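Local coordinates for protein ureidoglycolate hydrolase (Arabidopsis thaliana, PDB 4PXE) that hydrolyses (S)-ureidoglycolate to glyoxylate, ammonium and carbon dioxide, a manganese-dependent step in the complete breakdown of purines in plants, at residues P85-S91 / S200-E206; A227-A232 / D308-R314; E26-F30 / S49-V54; P139-G143 / D168-F174. One frame throughout, in Å; residues are numbered along the deposited sequence.

Contact 1: residues P85-S91 / S200-E206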
loop_
_atom_site.group_PDB
_atom_site.type_symbol
_atom_site.label_atom_id
_atom_site.label_comp_id
_atom_site.label_asym_id
_atom_site.label_seq_id
_atom_site.Cartn_x
_atom_site.Cartn_y
_atom_site.Cartn_z
ATOM N N PRO A 85 -18.907 22.802 38.008
ATOM C CA PRO A 85 -18.450 22.281 36.714
ATOM C C PRO A 85 -17.567 23.317 36.014
ATOM O O PRO A 85 -17.934 24.494 35.936
ATOM C CB PRO A 85 -19.757 22.072 35.948
ATOM C CG PRO A 85 -20.771 21.775 37.036
ATOM C CD PRO A 85 -20.362 22.639 38.195
ATOM N N ALA A 86 -16.408 22.874 35.531
ATOM C CA ALA A 86 -15.407 23.773 34.958
ATOM C C ALA A 86 -15.745 24.164 33.527
ATOM O O ALA A 86 -16.590 23.551 32.886
ATOM C CB ALA A 86 -14.036 23.121 35.002
ATOM N N VAL A 87 -15.088 25.214 33.043
ATOM C CA VAL A 87 -15.138 25.552 31.621
ATOM C C VAL A 87 -13.953 24.879 30.953
ATOM O O VAL A 87 -12.809 25.103 31.346
ATOM C CB VAL A 87 -15.052 27.070 31.391
ATOM C CG1 VAL A 87 -15.314 27.405 29.926
ATOM C CG2 VAL A 87 -16.041 27.798 32.302
ATOM N N ALA A 88 -14.237 24.042 29.953
ATOM C CA ALA A 88 -13.203 23.250 29.297
ATOM C C ALA A 88 -12.906 23.753 27.890
ATOM O O ALA A 88 -13.771 24.314 27.222
ATOM C CB ALA A 88 -13.607 21.770 29.253
ATOM N N THR A 89 -11.671 23.541 27.452
ATOM C CA THR A 89 -11.301 23.855 26.078
ATOM C C THR A 89 -10.186 22.924 25.658
ATOM O O THR A 89 -9.392 22.494 26.486
ATOM C CB THR A 89 -10.840 25.325 25.915
ATOM O OG1 THR A 89 -10.610 25.615 24.523
ATOM C CG2 THR A 89 -9.554 25.591 26.705
ATOM N N GLY A 90 -10.105 22.607 24.370
ATOM C CA GLY A 90 -8.998 21.792 23.924
ATOM C C GLY A 90 -9.153 21.262 22.521
ATOM O O GLY A 90 -10.120 21.576 21.832
ATOM N N SER A 91 -8.187 20.454 22.111
ATOM C CA SER A 91 -8.131 19.923 20.753
ATOM C C SER A 91 -7.127 18.771 20.723
ATOM O O SER A 91 -6.778 18.212 21.771
ATOM C CB SER A 91 -7.742 21.037 19.765
ATOM O OG SER A 91 -8.099 20.718 18.425
ATOM N N SER A 200 -20.601 17.485 33.593
ATOM C CA SER A 200 -19.418 17.646 34.439
ATOM C C SER A 200 -18.590 18.862 34.017
ATOM O O SER A 200 -17.735 19.334 34.768
ATOM C CB SER A 200 -18.562 16.384 34.450
ATOM O OG SER A 200 -18.161 16.045 33.142
ATOM N N TYR A 201 -18.853 19.365 32.813
ATOM C CA TYR A 201 -18.307 20.651 32.392
ATOM C C TYR A 201 -19.446 21.633 32.147
ATOM O O TYR A 201 -20.485 21.260 31.605
ATOM C CB TYR A 201 -17.498 20.501 31.102
ATOM C CG TYR A 201 -16.146 19.859 31.273
ATOM C CD1 TYR A 201 -15.246 20.330 32.216
ATOM C CD2 TYR A 201 -15.763 18.782 30.479
ATOM C CE1 TYR A 201 -13.997 19.750 32.377
ATOM C CE2 TYR A 201 -14.511 18.186 30.629
ATOM C CZ TYR A 201 -13.633 18.675 31.579
ATOM O OH TYR A 201 -12.389 18.090 31.725
ATOM N N PHE A 202 -19.244 22.891 32.539
ATOM C CA PHE A 202 -20.199 23.966 32.274
ATOM C C PHE A 202 -20.349 24.229 30.775
ATOM O O PHE A 202 -21.452 24.428 30.275
ATOM C CB PHE A 202 -19.747 25.239 33.008
ATOM C CG PHE A 202 -20.713 26.392 32.913
ATOM C CD1 PHE A 202 -21.961 26.326 33.521
ATOM C CD2 PHE A 202 -20.351 27.563 32.268
ATOM C CE1 PHE A 202 -22.837 27.398 33.454
ATOM C CE2 PHE A 202 -21.226 28.641 32.200
ATOM C CZ PHE A 202 -22.472 28.555 32.799
ATOM N N ALA A 203 -19.220 24.217 30.059
ATOM C CA ALA A 203 -19.214 24.357 28.608
ATOM C C ALA A 203 -17.893 23.812 28.110
ATOM O O ALA A 203 -16.945 23.677 28.888
ATOM C CB ALA A 203 -19.359 25.815 28.203
ATOM N N PHE A 204 -17.852 23.485 26.819
ATOM C CA PHE A 204 -16.621 23.092 26.130
ATOM C C PHE A 204 -16.423 23.944 24.876
ATOM O O PHE A 204 -17.321 24.048 24.045
ATOM C CB PHE A 204 -16.639 21.607 25.726
ATOM C CG PHE A 204 -15.454 21.224 24.892
ATOM C CD1 PHE A 204 -14.239 20.958 25.493
ATOM C CD2 PHE A 204 -15.537 21.185 23.508
ATOM C CE1 PHE A 204 -13.123 20.648 24.733
ATOM C CE2 PHE A 204 -14.429 20.876 22.747
ATOM C CZ PHE A 204 -13.224 20.611 23.363
ATOM N N LEU A 205 -15.235 24.530 24.734
ATOM C CA LEU A 205 -14.905 25.365 23.576
ATOM C C LEU A 205 -13.714 24.789 22.835
ATOM O O LEU A 205 -12.757 24.360 23.464
ATOM C CB LEU A 205 -14.497 26.764 24.043
ATOM C CG LEU A 205 -15.325 27.422 25.135
ATOM C CD1 LEU A 205 -14.712 28.777 25.464
ATOM C CD2 LEU A 205 -16.763 27.573 24.687
ATOM N N GLU A 206 -13.747 24.812 21.506
ATOM C CA GLU A 206 -12.577 24.412 20.724
ATOM C C GLU A 206 -12.185 25.492 19.725
ATOM O O GLU A 206 -12.995 25.907 18.897
ATOM C CB GLU A 206 -12.855 23.101 19.984
ATOM C CG GLU A 206 -11.650 22.563 19.199
ATOM C CD GLU A 206 -11.809 21.123 18.735
ATOM O OE1 GLU A 206 -12.918 20.542 18.850
ATOM O OE2 GLU A 206 -10.804 20.560 18.252
HETATM O O HOH W 1 -15.500 20.168 35.816
#
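A88 is held through both backbone polar atoms by the neighbouring parallel strand: N gives a nearly straight bond (174°) to A203 O at 2.9 Å, and O accepts from L205 N. Two residues earlier on strand 86-91, F202 N donates to A86 O at 2.8 Å, while a water accepts a hydrogen bond from A86 N and donates one to S200 O. L205 O serves two donors: T89 OG1, set 2.7 Å away and above the carbonyl plane by a chi1 of -174°, and, more weakly, G90 N. At the C-terminal ends S91 OG donates to E206 OE2 (2.7 Å) on the anti side of the carboxylate, whose OE1 is taken by S380. G90 O is buried without a polar partner, against E206 CG and the F204 ring. A88 CB sits over the Y201 ring, 3.5 Å from its centroid; the phenol OH bonds E130. Strand 86-91 leads directly into H92, a ligand of the catalytic manganese, and E206 packs on H378 of the substrate site. The pair lies within the catalytic-domain sheet, strand 129-133 beside 86-91, helix 410-429 covering V87, T89 and L205, and helix 379-383 packing on Y201 and F204.

Contact 2: residues A227-A232 / D308-R314; sequences AIAAPA and DIDEARR
The junction where the strands of the dimerization region leave the catalytic domain is pinned by an antiparallel hydrogen-bonded pair, A230 with D308, next to an Asx turn and a helix N-cap. A230 N donates to D308 O at 2.9 Å, and D308 N returns a weak bond to A230 O. Beside this pair I309 passes close to A229. I309 CD1 folds back to lie 3.8 Å from A229 CA and also meets the methyl of A227; the side chain starts away from the other segment, and its bent chi2 of 56° brings the tip round.

The carboxylate of D308 organises the turn into the helix. OD1 accepts from D310 N (3.0 Å), which closes the Asx turn, and from R313 NH2 on the same face of the carboxylate. R313 NE binds OD2 at 2.8 Å; with one oxygen for each nitrogen, this side-on salt bridge fixes the turn of the guanidinium against the carboxylate. T279 OG1 is a further partner of OD2. D310 is the N-cap of helix 311-332, its OD1 accepting from R313 N with its anti lone pair. R314 runs alongside A230 and A232: its chain bends at chi2 (-91°) and chi3, laying CD 3.7 Å from A232 CB and NH1 beside A230 CB, while NH1 bonds D345 O.

P231 turns the other way, onto Y377 and R307 of the substrate site. A229 bonds S374 of strand 369-374, P231 bonds D345 just beyond strand 335-344, I228 packs on strand 389-394 and helix 379-383, and helix 311-332 starts out from the junction.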
loop_
_atom_site.group_PDB
_atom_site.type_symbol
_atom_site.label_atom_id
_atom_site.label_comp_id
_atom_site.label_asym_id
_atom_site.label_seq_id
_atom_site.Cartn_x
_atom_site.Cartn_y
_atom_site.Cartn_z
ATOM N N ALA A 227 -22.792 24.593 14.016
ATOM C CA ALA A 227 -23.110 23.185 13.854
ATOM C C ALA A 227 -21.919 22.490 13.221
ATOM O O ALA A 227 -21.070 23.135 12.610
ATOM C CB ALA A 227 -24.348 23.014 12.969
ATOM N N ILE A 228 -21.873 21.174 13.378
ATOM C CA ILE A 228 -20.829 20.343 12.789
ATOM C C ILE A 228 -21.510 19.285 11.923
ATOM O O ILE A 228 -22.438 18.621 12.382
ATOM C CB ILE A 228 -20.003 19.645 13.889
ATOM C CG1 ILE A 228 -19.298 20.679 14.776
ATOM C CG2 ILE A 228 -18.997 18.657 13.259
ATOM C CD1 ILE A 228 -18.612 20.078 15.990
ATOM N N ALA A 229 -21.049 19.125 10.680
ATOM C CA ALA A 229 -21.637 18.169 9.740
ATOM C C ALA A 229 -21.535 16.721 10.224
ATOM O O ALA A 229 -20.696 16.387 11.067
ATOM C CB ALA A 229 -21.005 18.332 8.362
ATOM N N ALA A 230 -22.416 15.878 9.685
ATOM C CA ALA A 230 -22.559 14.490 10.112
ATOM C C ALA A 230 -21.593 13.564 9.371
ATOM O O ALA A 230 -21.713 13.385 8.158
ATOM C CB ALA A 230 -23.982 14.034 9.863
ATOM N N PRO A 231 -20.642 12.972 10.106
ATOM C CA PRO A 231 -19.611 12.168 9.439
ATOM C C PRO A 231 -19.867 10.662 9.487
ATOM O O PRO A 231 -20.399 10.142 10.471
ATOM C CB PRO A 231 -18.368 12.491 10.267
ATOM C CG PRO A 231 -18.919 12.642 11.677
ATOM C CD PRO A 231 -20.320 13.209 11.524
ATOM N N ALA A 232 -19.465 9.972 8.424
ATOM C CA ALA A 232 -19.498 8.510 8.415
ATOM C C ALA A 232 -18.265 7.943 7.730
ATOM O O ALA A 232 -17.636 8.613 6.910
ATOM C CB ALA A 232 -20.762 7.995 7.722
ATOM N N ASP A 308 -22.324 14.912 5.279
ATOM C CA ASP A 308 -23.236 15.966 4.836
ATOM C C ASP A 308 -23.700 16.695 6.093
ATOM O O ASP A 308 -23.739 16.109 7.170
ATOM C CB ASP A 308 -24.442 15.360 4.094
ATOM C CG ASP A 308 -25.178 16.368 3.202
ATOM O OD1 ASP A 308 -25.328 17.559 3.586
ATOM O OD2 ASP A 308 -25.630 15.962 2.107
ATOM N N ILE A 309 -24.066 17.961 5.955
ATOM C CA ILE A 309 -24.681 18.675 7.068
ATOM C C ILE A 309 -26.067 18.080 7.329
ATOM O O ILE A 309 -26.531 18.048 8.469
ATOM C CB ILE A 309 -24.739 20.204 6.818
ATOM C CG1 ILE A 309 -25.264 20.939 8.062
ATOM C CG2 ILE A 309 -25.588 20.527 5.597
ATOM C CD1 ILE A 309 -24.480 20.664 9.342
ATOM N N ASP A 310 -26.690 17.564 6.268
ATOM C CA ASP A 310 -27.984 16.889 6.364
ATOM C C ASP A 310 -27.805 15.379 6.550
ATOM O O ASP A 310 -27.311 14.683 5.651
ATOM C CB ASP A 310 -28.818 17.165 5.116
ATOM C CG ASP A 310 -30.252 16.713 5.272
ATOM O OD1 ASP A 310 -30.529 15.526 5.029
ATOM O OD2 ASP A 310 -31.100 17.544 5.662
ATOM N N GLU A 311 -28.206 14.883 7.714
ATOM C CA GLU A 311 -28.001 13.483 8.087
ATOM C C GLU A 311 -28.709 12.508 7.141
ATOM O O GLU A 311 -28.123 11.517 6.693
ATOM C CB GLU A 311 -28.454 13.256 9.532
ATOM C CG GLU A 311 -28.066 11.908 10.129
ATOM C CD GLU A 311 -28.436 11.799 11.605
ATOM O OE1 GLU A 311 -29.064 12.742 12.136
ATOM O OE2 GLU A 311 -28.098 10.777 12.237
ATOM N N ALA A 312 -29.961 12.800 6.812
ATOM C CA ALA A 312 -30.721 11.937 5.910
ATOM C C ALA A 312 -30.084 11.818 4.518
ATOM O O ALA A 312 -30.034 10.726 3.936
ATOM C CB ALA A 312 -32.174 12.429 5.803
ATOM N N ARG A 313 -29.605 12.935 3.983
ATOM C CA ARG A 313 -28.949 12.947 2.681
ATOM C C ARG A 313 -27.669 12.101 2.727
ATOM O O ARG A 313 -27.386 11.322 1.805
ATOM C CB ARG A 313 -28.619 14.383 2.289
ATOM C CG ARG A 313 -28.591 14.659 0.804
ATOM C CD ARG A 313 -28.896 16.123 0.530
ATOM N NE ARG A 313 -28.063 17.013 1.336
ATOM C CZ ARG A 313 -28.359 18.282 1.610
ATOM N NH1 ARG A 313 -29.474 18.827 1.137
ATOM N NH2 ARG A 313 -27.538 19.009 2.356
ATOM N N ARG A 314 -26.914 12.259 3.812
ATOM C CA ARG A 314 -25.702 11.471 4.064
ATOM C C ARG A 314 -26.030 9.976 4.073
ATOM O O ARG A 314 -25.368 9.177 3.405
ATOM C CB ARG A 314 -25.097 11.888 5.408
ATOM C CG ARG A 314 -23.634 11.503 5.651
ATOM C CD ARG A 314 -23.456 10.160 6.339
ATOM N NE ARG A 314 -24.428 9.871 7.391
ATOM C CZ ARG A 314 -24.265 10.144 8.683
ATOM N NH1 ARG A 314 -23.173 10.764 9.122
ATOM N NH2 ARG A 314 -25.213 9.809 9.550
#

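Contact 3: residues E26-F30 / S49-V54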
loop_
_atom_site.group_PDB
_atom_site.type_symbol
_atom_site.label_atom_id
_atom_site.label_comp_id
_atom_site.label_asym_id
_atom_site.label_seq_id
_atom_site.Cartn_x
_atom_site.Cartn_y
_atom_site.Cartn_z
ATOM N N GLU A 26 8.199 24.217 16.676
ATOM C CA GLU A 26 8.859 23.199 17.488
ATOM C C GLU A 26 8.062 21.900 17.537
ATOM O O GLU A 26 8.624 20.813 17.351
ATOM C CB GLU A 26 9.154 23.724 18.896
ATOM C CG GLU A 26 10.257 24.777 18.898
ATOM C CD GLU A 26 10.618 25.282 20.280
ATOM O OE1 GLU A 26 9.918 24.946 21.259
ATOM O OE2 GLU A 26 11.614 26.035 20.385
ATOM N N LEU A 27 6.756 22.002 17.757
ATOM C CA LEU A 27 5.936 20.794 17.802
ATOM C C LEU A 27 5.960 20.027 16.472
ATOM O O LEU A 27 5.931 18.794 16.450
ATOM C CB LEU A 27 4.500 21.115 18.219
ATOM C CG LEU A 27 3.731 19.907 18.757
ATOM C CD1 LEU A 27 4.244 19.509 20.137
ATOM C CD2 LEU A 27 2.245 20.178 18.805
ATOM N N SER A 28 6.034 20.753 15.361
ATOM C CA SER A 28 6.033 20.126 14.045
ATOM C C SER A 28 7.276 19.274 13.788
ATOM O O SER A 28 7.285 18.456 12.861
ATOM C CB SER A 28 5.877 21.178 12.939
ATOM O OG SER A 28 7.096 21.861 12.684
ATOM N N SER A 29 8.317 19.463 14.602
ATOM C CA SER A 29 9.530 18.655 14.451
ATOM C C SER A 29 9.323 17.206 14.892
ATOM O O SER A 29 10.096 16.333 14.508
ATOM C CB SER A 29 10.695 19.277 15.224
ATOM O OG SER A 29 10.546 19.093 16.618
ATOM N N PHE A 30 8.289 16.957 15.697
ATOM C CA PHE A 30 7.965 15.598 16.133
ATOM C C PHE A 30 7.118 14.925 15.061
ATOM O O PHE A 30 5.895 14.871 15.151
ATOM C CB PHE A 30 7.248 15.603 17.483
ATOM C CG PHE A 30 8.000 16.332 18.565
ATOM C CD1 PHE A 30 9.283 15.942 18.919
ATOM C CD2 PHE A 30 7.428 17.408 19.217
ATOM C CE1 PHE A 30 9.976 16.612 19.916
ATOM C CE2 PHE A 30 8.112 18.077 20.211
ATOM C CZ PHE A 30 9.393 17.682 20.556
ATOM N N SER A 49 6.655 12.122 22.252
ATOM C CA SER A 49 7.457 13.346 22.333
ATOM C C SER A 49 6.589 14.607 22.349
ATOM O O SER A 49 6.837 15.542 23.118
ATOM C CB SER A 49 8.450 13.416 21.174
ATOM O OG SER A 49 9.417 12.390 21.283
ATOM N N ALA A 50 5.562 14.624 21.510
ATOM C CA ALA A 50 4.649 15.761 21.449
ATOM C C ALA A 50 3.806 15.892 22.722
ATOM O O ALA A 50 3.588 17.008 23.206
ATOM C CB ALA A 50 3.758 15.658 20.224
ATOM N N ARG A 51 3.339 14.765 23.270
ATOM C CA ARG A 51 2.620 14.787 24.555
ATOM C C ARG A 51 3.480 15.410 25.650
ATOM O O ARG A 51 3.000 16.216 26.445
ATOM C CB ARG A 51 2.238 13.366 24.994
ATOM C CG ARG A 51 1.211 12.658 24.119
ATOM C CD ARG A 51 1.058 11.187 24.540
ATOM N NE ARG A 51 0.143 10.526 23.619
ATOM C CZ ARG A 51 -1.161 10.393 23.816
ATOM N NH1 ARG A 51 -1.719 10.816 24.938
ATOM N NH2 ARG A 51 -1.906 9.828 22.880
ATOM N N ARG A 52 4.749 15.015 25.687
ATOM C CA ARG A 52 5.665 15.513 26.705
ATOM C C ARG A 52 5.884 17.017 26.556
ATOM O O ARG A 52 5.922 17.743 27.548
ATOM C CB ARG A 52 6.987 14.744 26.654
ATOM C CG ARG A 52 6.832 13.266 27.019
ATOM C CD ARG A 52 8.099 12.474 26.749
ATOM N NE ARG A 52 9.264 13.022 27.437
ATOM C CZ ARG A 52 9.642 12.673 28.664
ATOM N NH1 ARG A 52 8.942 11.776 29.344
ATOM N NH2 ARG A 52 10.718 13.223 29.211
ATOM N N TYR A 53 6.004 17.477 25.312
ATOM C CA TYR A 53 6.192 18.893 25.027
ATOM C C TYR A 53 4.998 19.691 25.546
ATOM O O TYR A 53 5.164 20.705 26.219
ATOM C CB TYR A 53 6.372 19.090 23.515
ATOM C CG TYR A 53 6.646 20.511 23.078
ATOM C CD1 TYR A 53 5.601 21.396 22.847
ATOM C CD2 TYR A 53 7.943 20.961 22.870
ATOM C CE1 TYR A 53 5.844 22.700 22.429
ATOM C CE2 TYR A 53 8.194 22.263 22.454
ATOM C CZ TYR A 53 7.135 23.123 22.237
ATOM O OH TYR A 53 7.373 24.414 21.823
ATOM N N VAL A 54 3.792 19.208 25.261
ATOM C CA VAL A 54 2.576 19.873 25.716
ATOM C C VAL A 54 2.415 19.847 27.245
ATOM O O VAL A 54 2.077 20.859 27.860
ATOM C CB VAL A 54 1.317 19.283 25.026
ATOM C CG1 VAL A 54 0.058 19.843 25.655
ATOM C CG2 VAL A 54 1.341 19.594 23.531
#
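Y53 reaches across from one helix to the other and ends on E26, its OH donating to OE1 at 2.7 Å. CG of Y53 stands anti to the backbone N (chi1 -177°), which carries the ring out from its helix toward residues 26-30. The carboxylate is met on its anti side and stands almost perpendicular to the phenol ring, at 86°, with OE1 at the ring edge. E26 itself has an extended chain beyond CG, and its CB also lies near the phenol oxygen.

L27 packs against the same ring. Its chi2 of 72° helps swing CD1 toward the partner helix, 3.6 Å from Y53 CD1 and 3.9 Å from A50 CB. F30 places its ring between S29 and S49: S49 CB lies over one face, 3.9 Å from the ring centroid, and S29 OG over the opposite one. That hydroxyl donates to E26 O, in the carbonyl plane, and S29 N binds the same oxygen. F30 CE2 touches Y53 CB at 3.9 Å, the two ring planes lying oblique to each other.

R40 of strand 38-40 and V105 of helix 105-120 also touch L27, and V54 rests on V108 and I112. The arrangement is a helix-helix interface between helices 17-28 and 45-60, packed on helix 105-120 and formed across the connection that holds strand 38-40.

Contact 4: residues P139-G143 / D168-F174; sequences PTRFG and DGQNVSF
R141 and D168 form a salt bridge between two loops. The extended arginine brings NE (2.9 Å) and NH2 (3.0 Å) side-on to a single carboxylate oxygen, OD1; NE takes its anti lone pair, and NH2 approaches nearly along the C-O bond. Guanidinium and carboxylate are nearly coplanar, 14° apart. R141 NH1 bonds L42 O, a second partner for the cation.

Among the other hydrogen bonds, D168 OD2 takes Q170 N (2.8 Å) and V172 N (2.9 Å) from opposite faces of the carboxylate. The first closes an Asx turn, and the loop forms a type I beta turn from D168 to N171. With chi1 at 68°, CG of D168 sits between the backbone N and carbonyl carbon, consistent with the acid meeting its own turn through OD2 and R141 through OD1. A water bridges the loops as well, donating to R141 O and accepting from G169 N.

Aromatic and apolar contacts centre on F142. R141 CG covers one ring face and F174 CB the other, off centre. The edge of the F174 ring is directed at the F142 face in an offset edge-to-face pair, planes 68° apart, with F142 CE2 3.7 Å from F174 CD1. V172 O lies at the F142 edge.

S173 caps helix 174-180 through E176 N, and A177 of that helix touches R141 and F142. An Asx turn overlapping a type I beta turn here meets the loop directly following E137 and E138, which bind substrate, E138 also being a manganese ligand; P139 packs on I293 of the second subunit.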
loop_
_atom_site.group_PDB
_atom_site.type_symbol
_atom_site.label_atom_id
_atom_site.label_comp_id
_atom_site.label_asym_id
_atom_site.label_seq_id
_atom_site.Cartn_x
_atom_site.Cartn_y
_atom_site.Cartn_z
ATOM N N PRO A 139 -8.370 9.315 12.554
ATOM C CA PRO A 139 -8.679 7.876 12.483
ATOM C C PRO A 139 -7.527 7.028 11.946
ATOM O O PRO A 139 -7.722 5.839 11.687
ATOM C CB PRO A 139 -9.850 7.831 11.496
ATOM C CG PRO A 139 -9.578 8.968 10.567
ATOM C CD PRO A 139 -9.032 10.070 11.472
ATOM N N THR A 140 -6.350 7.621 11.788
ATOM C CA THR A 140 -5.223 6.985 11.091
ATOM C C THR A 140 -4.852 5.577 11.562
ATOM O O THR A 140 -4.696 4.660 10.743
ATOM C CB THR A 140 -3.961 7.864 11.199
ATOM O OG1 THR A 140 -4.294 9.199 10.799
ATOM C CG2 THR A 140 -2.834 7.334 10.301
ATOM N N ARG A 141 -4.683 5.406 12.868
ATOM C CA ARG A 141 -4.108 4.154 13.343
ATOM C C ARG A 141 -5.108 3.005 13.419
ATOM O O ARG A 141 -4.825 1.918 12.922
ATOM C CB ARG A 141 -3.425 4.333 14.696
ATOM C CG ARG A 141 -2.678 3.074 15.111
ATOM C CD ARG A 141 -1.601 3.331 16.157
ATOM N NE ARG A 141 -0.813 2.113 16.339
ATOM C CZ ARG A 141 0.286 2.013 17.076
ATOM N NH1 ARG A 141 0.750 3.062 17.750
ATOM N NH2 ARG A 141 0.918 0.843 17.144
ATOM N N PHE A 142 -6.254 3.246 14.049
ATOM C CA PHE A 142 -7.235 2.187 14.291
ATOM C C PHE A 142 -8.526 2.336 13.487
ATOM O O PHE A 142 -9.438 1.523 13.634
ATOM C CB PHE A 142 -7.547 2.076 15.792
ATOM C CG PHE A 142 -6.338 1.795 16.640
ATOM C CD1 PHE A 142 -5.738 0.546 16.607
ATOM C CD2 PHE A 142 -5.800 2.777 17.466
ATOM C CE1 PHE A 142 -4.629 0.273 17.366
ATOM C CE2 PHE A 142 -4.683 2.514 18.235
ATOM C CZ PHE A 142 -4.095 1.252 18.188
ATOM N N GLY A 143 -8.612 3.360 12.639
ATOM C CA GLY A 143 -9.824 3.592 11.866
ATOM C C GLY A 143 -10.913 4.286 12.670
ATOM O O GLY A 143 -12.039 4.466 12.196
ATOM N N ASP A 168 -4.462 -2.333 14.813
ATOM C CA ASP A 168 -4.089 -1.451 13.708
ATOM C C ASP A 168 -3.747 -2.229 12.442
ATOM O O ASP A 168 -3.935 -3.444 12.387
ATOM C CB ASP A 168 -2.982 -0.446 14.106
ATOM C CG ASP A 168 -1.636 -1.094 14.383
ATOM O OD1 ASP A 168 -0.793 -0.429 15.025
ATOM O OD2 ASP A 168 -1.390 -2.242 13.949
ATOM N N GLY A 169 -3.246 -1.525 11.433
ATOM C CA GLY A 169 -2.938 -2.139 10.150
ATOM C C GLY A 169 -1.815 -3.158 10.206
ATOM O O GLY A 169 -1.662 -3.971 9.287
ATOM N N GLN A 170 -1.026 -3.118 11.274
ATOM C CA GLN A 170 0.081 -4.059 11.438
ATOM C C GLN A 170 -0.264 -5.102 12.496
ATOM O O GLN A 170 0.620 -5.770 13.037
ATOM C CB GLN A 170 1.380 -3.330 11.803
ATOM C CG GLN A 170 1.980 -2.496 10.667
ATOM C CD GLN A 170 1.183 -1.234 10.365
ATOM O OE1 GLN A 170 0.958 -0.401 11.246
ATOM N NE2 GLN A 170 0.742 -1.094 9.116
ATOM N N ASN A 171 -1.557 -5.218 12.785
ATOM C CA ASN A 171 -2.076 -6.165 13.769
ATOM C C ASN A 171 -1.621 -5.918 15.210
ATOM O O ASN A 171 -1.649 -6.822 16.040
ATOM C CB ASN A 171 -1.795 -7.616 13.343
ATOM C CG ASN A 171 -2.624 -8.041 12.145
ATOM O OD1 ASN A 171 -3.767 -7.606 11.978
ATOM N ND2 ASN A 171 -2.053 -8.898 11.301
ATOM N N VAL A 172 -1.215 -4.688 15.516
ATOM C CA VAL A 172 -0.921 -4.329 16.900
ATOM C C VAL A 172 -2.218 -3.916 17.588
ATOM O O VAL A 172 -2.962 -3.081 17.069
ATOM C CB VAL A 172 0.102 -3.177 16.980
ATOM C CG1 VAL A 172 0.401 -2.829 18.436
ATOM C CG2 VAL A 172 1.380 -3.547 16.228
ATOM N N SER A 173 -2.510 -4.504 18.746
ATOM C CA SER A 173 -3.769 -4.224 19.419
ATOM C C SER A 173 -3.746 -2.824 20.018
ATOM O O SER A 173 -2.673 -2.255 20.238
ATOM C CB SER A 173 -4.068 -5.257 20.513
ATOM O OG SER A 173 -3.193 -5.107 21.620
ATOM N N PHE A 174 -4.930 -2.277 20.269
ATOM C CA PHE A 174 -5.041 -0.996 20.956
ATOM C C PHE A 174 -4.342 -1.067 22.304
ATOM O O PHE A 174 -3.605 -0.157 22.676
ATOM C CB PHE A 174 -6.500 -0.591 21.141
ATOM C CG PHE A 174 -6.679 0.642 21.982
ATOM C CD1 PHE A 174 -6.473 1.902 21.437
ATOM C CD2 PHE A 174 -7.025 0.544 23.322
ATOM C CE1 PHE A 174 -6.623 3.036 22.202
ATOM C CE2 PHE A 174 -7.178 1.675 24.098
ATOM C CZ PHE A 174 -6.979 2.926 23.536
HETATM O O HOH W 2 -2.851 1.331 11.132
#

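In the fold
From the N terminus, contact 3 closes first, joining helices 17-28 and 45-60 across the connection that holds strand 38-40. Contact 1 then opens on strand 86-91 and closes only at strand 201-209. Contact 4 is nested inside that long loop, fastening the segment after strand 129-133 to the approach to helix 174-180. Contact 2 follows in series, closing the excursion of the dimerization region where strand 222-239 and helix 311-332 meet. None of the contacts cross or touch; contacts 1 and 2 come within about 6 Å at their nearest atoms. Contacts 2 and 3 lie on opposite sides of the chain's centre.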